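Local coordinates for protein ribonuclease J (Methanolobus psychrophilus R15, PDB 5HAB) that probably degrades RNA as an archaeal exoribonuclease of the beta-CASP branch of the metallo-beta-lactamase superfamily, at residues P85-M90 against P114-R119; F280-G285 against D309-V314; A411-H416 against I442-D447. The protein carries 1 engineered substitution. All coordinates share one frame; numbering follows the deposited sequence.

Contact 1: residues P85-M90 against P114-R119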
loop_
_atom_site.group_PDB
_atom_site.type_symbol
_atom_site.label_atom_id
_atom_site.label_comp_id
_atom_site.label_asym_id
_atom_site.label_seq_id
_atom_site.Cartn_x
_atom_site.Cartn_y
_atom_site.Cartn_z
ATOM N N PRO B 85 -7.237 18.326 24.258
ATOM C CA PRO B 85 -6.601 17.506 25.293
ATOM C C PRO B 85 -7.404 17.437 26.581
ATOM O O PRO B 85 -8.009 18.421 26.996
ATOM C CB PRO B 85 -5.250 18.203 25.522
ATOM C CG PRO B 85 -5.349 19.508 24.853
ATOM C CD PRO B 85 -6.348 19.397 23.778
ATOM N N ASP B 86 -7.408 16.258 27.193
ATOM C CA ASP B 86 -8.096 16.033 28.454
ATOM C C ASP B 86 -7.234 16.534 29.600
ATOM O O ASP B 86 -6.477 15.770 30.191
ATOM C CB ASP B 86 -8.404 14.551 28.631
ATOM C CG ASP B 86 -9.267 14.272 29.839
ATOM O OD1 ASP B 86 -9.566 15.211 30.605
ATOM O OD2 ASP B 86 -9.648 13.100 30.020
ATOM N N ASP B 87 -7.373 17.810 29.932
ATOM C CA ASP B 87 -6.533 18.415 30.954
ATOM C C ASP B 87 -7.124 18.311 32.363
ATOM O O ASP B 87 -6.587 18.894 33.301
ATOM C CB ASP B 87 -6.256 19.877 30.606
ATOM C CG ASP B 87 -7.479 20.752 30.736
ATOM O OD1 ASP B 87 -8.612 20.226 30.677
ATOM O OD2 ASP B 87 -7.302 21.976 30.893
ATOM N N THR B 88 -8.217 17.569 32.515
ATOM C CA THR B 88 -8.793 17.354 33.841
ATOM C C THR B 88 -7.791 16.624 34.739
ATOM O O THR B 88 -7.781 16.814 35.959
ATOM C CB THR B 88 -10.111 16.548 33.775
ATOM O OG1 THR B 88 -9.852 15.235 33.267
ATOM C CG2 THR B 88 -11.125 17.247 32.879
ATOM N N ILE B 89 -6.916 15.833 34.119
ATOM C CA ILE B 89 -5.856 15.130 34.838
ATOM C C ILE B 89 -4.958 16.099 35.599
ATOM O O ILE B 89 -4.222 15.686 36.489
ATOM C CB ILE B 89 -4.987 14.280 33.901
ATOM C CG1 ILE B 89 -4.173 15.191 32.979
ATOM C CG2 ILE B 89 -5.847 13.299 33.114
ATOM C CD1 ILE B 89 -2.752 14.751 32.803
ATOM N N MET B 90 -4.984 17.377 35.229
ATOM C CA MET B 90 -4.124 18.348 35.893
ATOM C C MET B 90 -4.518 18.510 37.355
ATOM O O MET B 90 -3.745 19.041 38.153
ATOM C CB MET B 90 -4.166 19.706 35.180
ATOM C CG MET B 90 -3.571 19.687 33.777
ATOM S SD MET B 90 -1.828 19.209 33.751
ATOM C CE MET B 90 -1.073 20.606 34.584
ATOM N N PRO B 114 -8.455 28.828 23.355
ATOM C CA PRO B 114 -9.684 29.495 23.804
ATOM C C PRO B 114 -10.620 28.620 24.627
ATOM O O PRO B 114 -11.617 29.123 25.143
ATOM C CB PRO B 114 -10.373 29.889 22.488
ATOM C CG PRO B 114 -9.325 29.809 21.453
ATOM C CD PRO B 114 -8.430 28.710 21.886
ATOM N N LYS B 115 -10.322 27.334 24.739
ATOM C CA LYS B 115 -11.231 26.430 25.426
ATOM C C LYS B 115 -10.720 25.999 26.802
ATOM O O LYS B 115 -11.513 25.678 27.688
ATOM C CB LYS B 115 -11.494 25.200 24.553
ATOM C CG LYS B 115 -12.642 25.387 23.570
ATOM C CD LYS B 115 -13.791 26.153 24.206
ATOM C CE LYS B 115 -14.796 26.617 23.168
ATOM N NZ LYS B 115 -15.554 25.480 22.586
ATOM N N LEU B 116 -9.404 25.999 26.989
ATOM C CA LEU B 116 -8.826 25.492 28.229
ATOM C C LEU B 116 -7.942 26.515 28.952
ATOM O O LEU B 116 -7.746 26.410 30.164
ATOM C CB LEU B 116 -8.012 24.221 27.958
ATOM C CG LEU B 116 -8.693 23.023 27.298
ATOM C CD1 LEU B 116 -7.657 21.975 26.931
ATOM C CD2 LEU B 116 -9.751 22.431 28.205
ATOM N N ALA B 117 -7.386 27.479 28.221
ATOM C CA ALA B 117 -6.409 28.386 28.825
ATOM C C ALA B 117 -7.016 29.274 29.920
ATOM O O ALA B 117 -6.339 29.622 30.890
ATOM C CB ALA B 117 -5.763 29.250 27.764
ATOM N N HIS B 118 -8.295 29.615 29.780
ATOM C CA HIS B 118 -8.930 30.576 30.683
ATOM C C HIS B 118 -9.158 30.012 32.084
ATOM O O HIS B 118 -9.541 30.747 32.992
ATOM C CB HIS B 118 -10.260 31.069 30.100
ATOM C CG HIS B 118 -11.291 29.997 29.942
ATOM N ND1 HIS B 118 -11.990 29.473 31.007
ATOM C CD2 HIS B 118 -11.757 29.364 28.839
ATOM C CE1 HIS B 118 -12.831 28.552 30.569
ATOM N NE2 HIS B 118 -12.711 28.468 29.257
ATOM N N ARG B 119 -8.952 28.710 32.251
ATOM C CA ARG B 119 -9.119 28.074 33.555
ATOM C C ARG B 119 -7.851 28.112 34.399
ATOM O O ARG B 119 -7.876 27.767 35.579
ATOM C CB ARG B 119 -9.584 26.629 33.387
ATOM C CG ARG B 119 -11.046 26.524 33.028
ATOM C CD ARG B 119 -11.541 25.097 33.083
ATOM N NE ARG B 119 -12.878 25.012 32.511
ATOM C CZ ARG B 119 -13.123 24.667 31.254
ATOM N NH1 ARG B 119 -12.113 24.390 30.439
ATOM N NH2 ARG B 119 -14.371 24.615 30.807
#
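L116 reaches across to P85 and D87 with both of its methyls, and nearly all of the contact rests on this one leucine. Its CD1 lies 3.6 Å from the carbonyl oxygen P85 O and makes an apolar contact with P85 CG at 4.0 Å. Its CD2 packs against the carboxylate of D87, 3.5 Å from D87 OD1, so a charged group meets a methyl by van der Waals contact alone. D87 CG sits between its own backbone N and carbonyl carbon (chi1 70°), which swings the carboxylate over toward the leucine. D87 OD2 has its hydrogen-bond partner in the hydroxyl of Y120, just beyond 114-119. R119 NH1 stays 5.4 Å from D87 OD2, perhaps a favourable electrostatic pull but not a salt bridge, and is hydrogen-bonded to S75 OG instead. Further out, M90 N bonds to D87 O at 2.9 Å, within the 3-10 turn that follows the aspartate. The contact lies in the metallo-beta-lactamase part of the chain, joining the loop between helix 75-81 and strand 96-102 to the short helix 113-116. M41 of strand 41-46 touches P85, D87 and L116, while from helix 75-81 I79 meets D87 and S75 meets L116.

Contact 2: residues F280-G285 against D309-V314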
loop_
_atom_site.group_PDB
_atom_site.type_symbol
_atom_site.label_atom_id
_atom_site.label_comp_id
_atom_site.label_asym_id
_atom_site.label_seq_id
_atom_site.Cartn_x
_atom_site.Cartn_y
_atom_site.Cartn_z
ATOM N N PHE B 280 6.564 34.901 -7.099
ATOM C CA PHE B 280 6.454 34.254 -8.402
ATOM C C PHE B 280 5.391 34.921 -9.265
ATOM O O PHE B 280 5.550 35.021 -10.480
ATOM C CB PHE B 280 6.136 32.769 -8.242
ATOM C CG PHE B 280 7.224 31.996 -7.573
ATOM C CD1 PHE B 280 8.547 32.382 -7.715
ATOM C CD2 PHE B 280 6.929 30.886 -6.799
ATOM C CE1 PHE B 280 9.560 31.673 -7.098
ATOM C CE2 PHE B 280 7.936 30.173 -6.180
ATOM C CZ PHE B 280 9.251 30.567 -6.328
ATOM N N ALA B 281 4.313 35.374 -8.632
ATOM C CA ALA B 281 3.262 36.095 -9.343
ATOM C C ALA B 281 3.835 37.381 -9.922
ATOM O O ALA B 281 3.485 37.789 -11.031
ATOM C CB ALA B 281 2.092 36.395 -8.423
ATOM N N GLN B 282 4.716 38.019 -9.158
ATOM C CA GLN B 282 5.382 39.228 -9.631
ATOM C C GLN B 282 6.409 38.919 -10.719
ATOM O O GLN B 282 6.786 39.805 -11.481
ATOM C CB GLN B 282 6.037 39.977 -8.465
ATOM C CG GLN B 282 5.039 40.555 -7.457
ATOM C CD GLN B 282 4.053 41.551 -8.067
ATOM O OE1 GLN B 282 4.246 42.763 -7.971
ATOM N NE2 GLN B 282 2.987 41.045 -8.681
ATOM N N GLU B 283 6.885 37.680 -10.783
ATOM C CA GLU B 283 7.868 37.318 -11.806
ATOM C C GLU B 283 7.207 36.756 -13.083
ATOM O O GLU B 283 7.878 36.514 -14.083
ATOM C CB GLU B 283 8.881 36.316 -11.216
ATOM C CG GLU B 283 10.078 35.991 -12.116
ATOM C CD GLU B 283 11.112 35.107 -11.435
ATOM O OE1 GLU B 283 12.076 34.688 -12.114
ATOM O OE2 GLU B 283 10.951 34.815 -10.229
ATOM N N MET B 284 5.893 36.556 -13.062
ATOM C CA MET B 284 5.205 36.058 -14.255
ATOM C C MET B 284 4.107 36.979 -14.796
ATOM O O MET B 284 3.242 36.538 -15.557
ATOM C CB MET B 284 4.630 34.661 -13.991
ATOM C CG MET B 284 3.578 34.570 -12.911
ATOM S SD MET B 284 3.369 32.875 -12.314
ATOM C CE MET B 284 1.769 33.007 -11.549
ATOM N N GLY B 285 4.134 38.243 -14.386
ATOM C CA GLY B 285 3.205 39.251 -14.872
ATOM C C GLY B 285 1.738 39.037 -14.551
ATOM O O GLY B 285 0.859 39.460 -15.304
ATOM N N ASP B 309 7.102 41.066 3.183
ATOM C CA ASP B 309 6.856 42.257 2.388
ATOM C C ASP B 309 5.904 41.903 1.250
ATOM O O ASP B 309 6.034 40.849 0.628
ATOM C CB ASP B 309 8.170 42.818 1.839
ATOM C CG ASP B 309 8.041 44.254 1.370
ATOM O OD1 ASP B 309 7.095 44.944 1.807
ATOM O OD2 ASP B 309 8.886 44.691 0.561
ATOM N N LEU B 310 4.941 42.780 0.987
ATOM C CA LEU B 310 3.987 42.560 -0.093
ATOM C C LEU B 310 4.062 43.669 -1.138
ATOM O O LEU B 310 4.161 44.847 -0.794
ATOM C CB LEU B 310 2.564 42.461 0.461
ATOM C CG LEU B 310 2.257 41.259 1.356
ATOM C CD1 LEU B 310 0.819 41.322 1.849
ATOM C CD2 LEU B 310 2.526 39.949 0.625
ATOM N N PRO B 311 4.019 43.292 -2.424
ATOM C CA PRO B 311 4.008 44.265 -3.522
ATOM C C PRO B 311 2.764 45.145 -3.501
ATOM O O PRO B 311 1.753 44.763 -2.911
ATOM C CB PRO B 311 4.028 43.384 -4.777
ATOM C CG PRO B 311 3.503 42.062 -4.326
ATOM C CD PRO B 311 3.969 41.904 -2.914
ATOM N N GLU B 312 2.842 46.306 -4.142
ATOM C CA GLU B 312 1.755 47.281 -4.126
ATOM C C GLU B 312 0.454 46.749 -4.730
ATOM O O GLU B 312 -0.632 47.094 -4.265
ATOM C CB GLU B 312 2.187 48.558 -4.849
ATOM C CG GLU B 312 3.284 49.347 -4.138
ATOM C CD GLU B 312 4.670 48.744 -4.310
ATOM O OE1 GLU B 312 4.808 47.750 -5.055
ATOM O OE2 GLU B 312 5.626 49.280 -3.708
ATOM N N ASN B 313 0.557 45.920 -5.767
ATOM C CA ASN B 313 -0.638 45.468 -6.478
ATOM C C ASN B 313 -1.344 44.295 -5.796
ATOM O O ASN B 313 -2.372 43.821 -6.288
ATOM C CB ASN B 313 -0.296 45.094 -7.926
ATOM C CG ASN B 313 0.798 44.047 -8.025
ATOM O OD1 ASN B 313 1.139 43.387 -7.044
ATOM N ND2 ASN B 313 1.350 43.885 -9.223
ATOM N N VAL B 314 -0.799 43.830 -4.673
ATOM C CA VAL B 314 -1.392 42.710 -3.942
ATOM C C VAL B 314 -2.817 43.051 -3.513
ATOM O O VAL B 314 -3.106 44.176 -3.110
ATOM C CB VAL B 314 -0.527 42.294 -2.723
ATOM C CG1 VAL B 314 -0.632 43.309 -1.600
ATOM C CG2 VAL B 314 -0.935 40.915 -2.232
#
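The closely packed part of this contact is the meeting of Q282 with P311, where the last turn of helix 271-283 comes up against a loop. Q282 OE1 lies 3.3 Å from P311 CB, and Q282 CG rests 3.8 Å from P311 CG, so the glutamine sets its CG and OE1 against the CB-CG side of the proline. Two torsions account for this. The first (chi1 -66°) places CG anti to the carbonyl carbon and carries it to the proline; the bend at chi2 (-59°) then turns the amide, with OE1, to the same side of the ring. The backbones themselves remain well apart, with 8.0 Å between Q282 CA and P311 CA.

P311 opens a type I beta turn that runs to V314 and is closed by the bond from V314 N to P311 O at 3.2 Å. The turn leads directly into strand 315-317, an outermost strand of the parallel sheet in the beta-CASP region, while helix 271-283 precedes the adjacent strand 287-291. The contact therefore ties the end of a helix to the approach of an edge strand, and P288 of strand 287-291 touches both Q282 and N313.

The amides of Q282 and N313 also come close, approaching from opposite directions with their planes 82° apart, almost perpendicular. N313 occupies the third position of the turn, and its CG stands between its own backbone N and carbonyl carbon. Toward solvent the packing thins: Q282 and N313 are both partly exposed, and E312, at the second position of the turn, is fully exposed and makes no contact with 280-285.

Contact 3: residues A411-H416 against I442-D447. With SO4 (sulfate ion), chain K.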
loop_
_atom_site.group_PDB
_atom_site.type_symbol
_atom_site.label_atom_id
_atom_site.label_comp_id
_atom_site.label_asym_id
_atom_site.label_seq_id
_atom_site.Cartn_x
_atom_site.Cartn_y
_atom_site.Cartn_z
ATOM N N ALA B 411 10.966 17.046 11.197
ATOM C CA ALA B 411 12.281 16.415 11.194
ATOM C C ALA B 411 12.226 14.945 10.775
ATOM O O ALA B 411 11.334 14.192 11.185
ATOM C CB ALA B 411 12.912 16.532 12.568
ATOM N N TYR B 412 13.185 14.543 9.951
ATOM C CA TYR B 412 13.311 13.143 9.567
ATOM C C TYR B 412 14.227 12.436 10.565
ATOM O O TYR B 412 14.719 13.058 11.506
ATOM C CB TYR B 412 13.855 13.007 8.139
ATOM C CG TYR B 412 12.846 13.318 7.056
ATOM C CD1 TYR B 412 11.630 13.912 7.363
ATOM C CD2 TYR B 412 13.103 13.001 5.726
ATOM C CE1 TYR B 412 10.702 14.199 6.375
ATOM C CE2 TYR B 412 12.178 13.278 4.732
ATOM C CZ TYR B 412 10.982 13.879 5.063
ATOM O OH TYR B 412 10.057 14.163 4.083
ATOM N N ARG B 413 14.447 11.145 10.356
ATOM C CA ARG B 413 15.221 10.324 11.284
ATOM C C ARG B 413 16.604 10.905 11.598
ATOM O O ARG B 413 16.984 10.995 12.764
ATOM C CB ARG B 413 15.338 8.886 10.747
ATOM C CG ARG B 413 16.102 7.944 11.668
ATOM C CD ARG B 413 16.205 6.510 11.138
ATOM N NE ARG B 413 14.914 5.961 10.717
ATOM C CZ ARG B 413 14.649 5.473 9.506
ATOM N NH1 ARG B 413 15.583 5.467 8.563
ATOM N NH2 ARG B 413 13.441 4.992 9.240
ATOM N N GLU B 414 17.351 11.308 10.575
ATOM C CA GLU B 414 18.721 11.776 10.785
ATOM C C GLU B 414 18.765 13.161 11.431
ATOM O O GLU B 414 19.731 13.509 12.122
ATOM C CB GLU B 414 19.493 11.787 9.463
ATOM C CG GLU B 414 19.543 10.435 8.764
ATOM C CD GLU B 414 19.964 9.314 9.693
ATOM O OE1 GLU B 414 20.960 9.492 10.423
ATOM O OE2 GLU B 414 19.314 8.249 9.682
ATOM N N ASP B 415 17.721 13.951 11.199
ATOM C CA ASP B 415 17.568 15.220 11.900
ATOM C C ASP B 415 17.448 14.967 13.404
ATOM O O ASP B 415 18.088 15.641 14.217
ATOM C CB ASP B 415 16.348 15.976 11.379
ATOM C CG ASP B 415 16.450 16.283 9.899
ATOM O OD1 ASP B 415 17.462 16.885 9.491
ATOM O OD2 ASP B 415 15.526 15.911 9.141
ATOM N N HIS B 416 16.644 13.972 13.767
ATOM C CA HIS B 416 16.519 13.574 15.166
ATOM C C HIS B 416 17.820 13.013 15.704
ATOM O O HIS B 416 18.167 13.238 16.859
ATOM C CB HIS B 416 15.399 12.552 15.338
ATOM C CG HIS B 416 14.035 13.162 15.364
ATOM N ND1 HIS B 416 13.642 14.047 16.345
ATOM C CD2 HIS B 416 12.974 13.021 14.533
ATOM C CE1 HIS B 416 12.396 14.423 16.118
ATOM N NE2 HIS B 416 11.967 13.815 15.026
ATOM N N ILE B 442 11.731 5.327 19.007
ATOM C CA ILE B 442 12.376 4.487 20.007
ATOM C C ILE B 442 13.500 3.688 19.374
ATOM O O ILE B 442 14.586 3.583 19.947
ATOM C CB ILE B 442 11.348 3.551 20.681
ATOM C CG1 ILE B 442 10.506 4.317 21.705
ATOM C CG2 ILE B 442 12.037 2.339 21.315
ATOM C CD1 ILE B 442 9.282 3.563 22.165
ATOM N N GLN B 443 13.250 3.130 18.190
ATOM C CA GLN B 443 14.306 2.352 17.530
ATOM C C GLN B 443 15.495 3.244 17.150
ATOM O O GLN B 443 16.673 2.889 17.393
ATOM C CB GLN B 443 13.752 1.618 16.308
ATOM C CG GLN B 443 12.789 0.502 16.711
ATOM C CD GLN B 443 12.213 -0.258 15.537
ATOM O OE1 GLN B 443 11.630 0.326 14.622
ATOM N NE2 GLN B 443 12.371 -1.579 15.560
ATOM N N MET B 444 15.193 4.411 16.586
ATOM C CA MET B 444 16.265 5.375 16.316
ATOM C C MET B 444 17.081 5.730 17.578
ATOM O O MET B 444 18.311 5.721 17.555
ATOM C CB MET B 444 15.684 6.646 15.689
ATOM C CG MET B 444 16.719 7.678 15.257
ATOM S SD MET B 444 17.330 8.735 16.595
ATOM C CE MET B 444 15.801 9.459 17.183
ATOM N N ALA B 445 16.396 6.030 18.678
ATOM C CA ALA B 445 17.063 6.457 19.905
ATOM C C ALA B 445 17.897 5.333 20.504
ATOM O O ALA B 445 18.968 5.576 21.061
ATOM C CB ALA B 445 16.044 6.961 20.925
ATOM N N GLU B 446 17.402 4.104 20.398
ATOM C CA GLU B 446 18.186 2.949 20.828
ATOM C C GLU B 446 19.474 2.863 20.021
ATOM O O GLU B 446 20.536 2.586 20.581
ATOM C CB GLU B 446 17.385 1.651 20.691
ATOM C CG GLU B 446 16.242 1.518 21.689
ATOM C CD GLU B 446 15.397 0.279 21.448
ATOM O OE1 GLU B 446 14.827 -0.256 22.420
ATOM O OE2 GLU B 446 15.287 -0.152 20.283
ATOM N N ASP B 447 19.399 3.121 18.715
ATOM C CA ASP B 447 20.635 3.175 17.924
ATOM C C ASP B 447 21.585 4.253 18.458
ATOM O O ASP B 447 22.799 4.118 18.355
ATOM C CB ASP B 447 20.343 3.434 16.445
ATOM C CG ASP B 447 19.721 2.241 15.756
ATOM O OD1 ASP B 447 19.746 1.137 16.338
ATOM O OD2 ASP B 447 19.206 2.413 14.629
HETATM S S SO4 K . 13.647 2.714 6.086
HETATM O O1 SO4 K . 13.232 2.076 4.840
HETATM O O2 SO4 K . 15.075 3.025 6.028
HETATM O O3 SO4 K . 12.885 3.945 6.271
HETATM O O4 SO4 K . 13.390 1.809 7.204
#
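Two helices come closest at R413 and M444, whose CA atoms are 7.1 Å apart, with Y412 as the N-cap residue of helix 413-423 and M444 near the end of helix 435-447. M444 carries its side of the interface. Its CG packs 3.7 Å from R413 CG, the two chains running alongside in opposing senses, and its terminal methyl CE reaches 3.6 Å from H416 CB. Bends at chi2 (-82°) and chi3 (-58°) curl the thioether back so that one residue touches two positions a helical turn apart. W417 and L420 of helix 413-423 also meet M444, so the methionine packs against several side chains of that helix.

The start of helix 413-423 is fastened by the side chain of D415, three residues beyond the N-cap: its OD2 accepts the backbone N-H of Y412 at 2.8 Å through the anti lone pair. The same oxygen takes the N-H of T238, anchoring the helix start to a neighbouring loop. This helix precedes strand 427-431, an outermost strand of a mixed sheet, and helix 435-447 follows that strand, so the contact joins the helices that precede and follow it in the chain. The imidazole of H416 has A411 CB over one face, 3.7 Å above the plane, and meets Y441 edge-to-face.

Past its CG, the arginine chain turns at chi3 toward a sulfate, probably from the crystallisation liquor. R413 NH2 gives an almost straight hydrogen bond to sulfate O3 (3.2 Å, 176°), which lies at the edge of the guanidinium. K395 of the second subunit binds the same ion, and R400 of that subunit forms a salt bridge with E414, placing this helix start at a subunit boundary.

In the fold
Contacts 1 and 3 are buried, whereas contact 2 lies at the surface, and the three share no helix or strand. Contact 1, in the beta-lactamase range, sets a leucine against a proline and a carboxylate. Contact 2, in the beta-CASP range, relies on a glutamine set against a proline, with a second amide close beside it. Contact 3 is the helix-to-helix case, built round a methionine, and the one of the three that other subunits touch. It also comes nearest the bound RNA, about 6 Å between nearest atoms, against about 10 Å for contact 1 and 16 Å for contact 2. Contacts 1 and 2 lie on opposite sides of the chain's centre, their own centres about 43 Å apart.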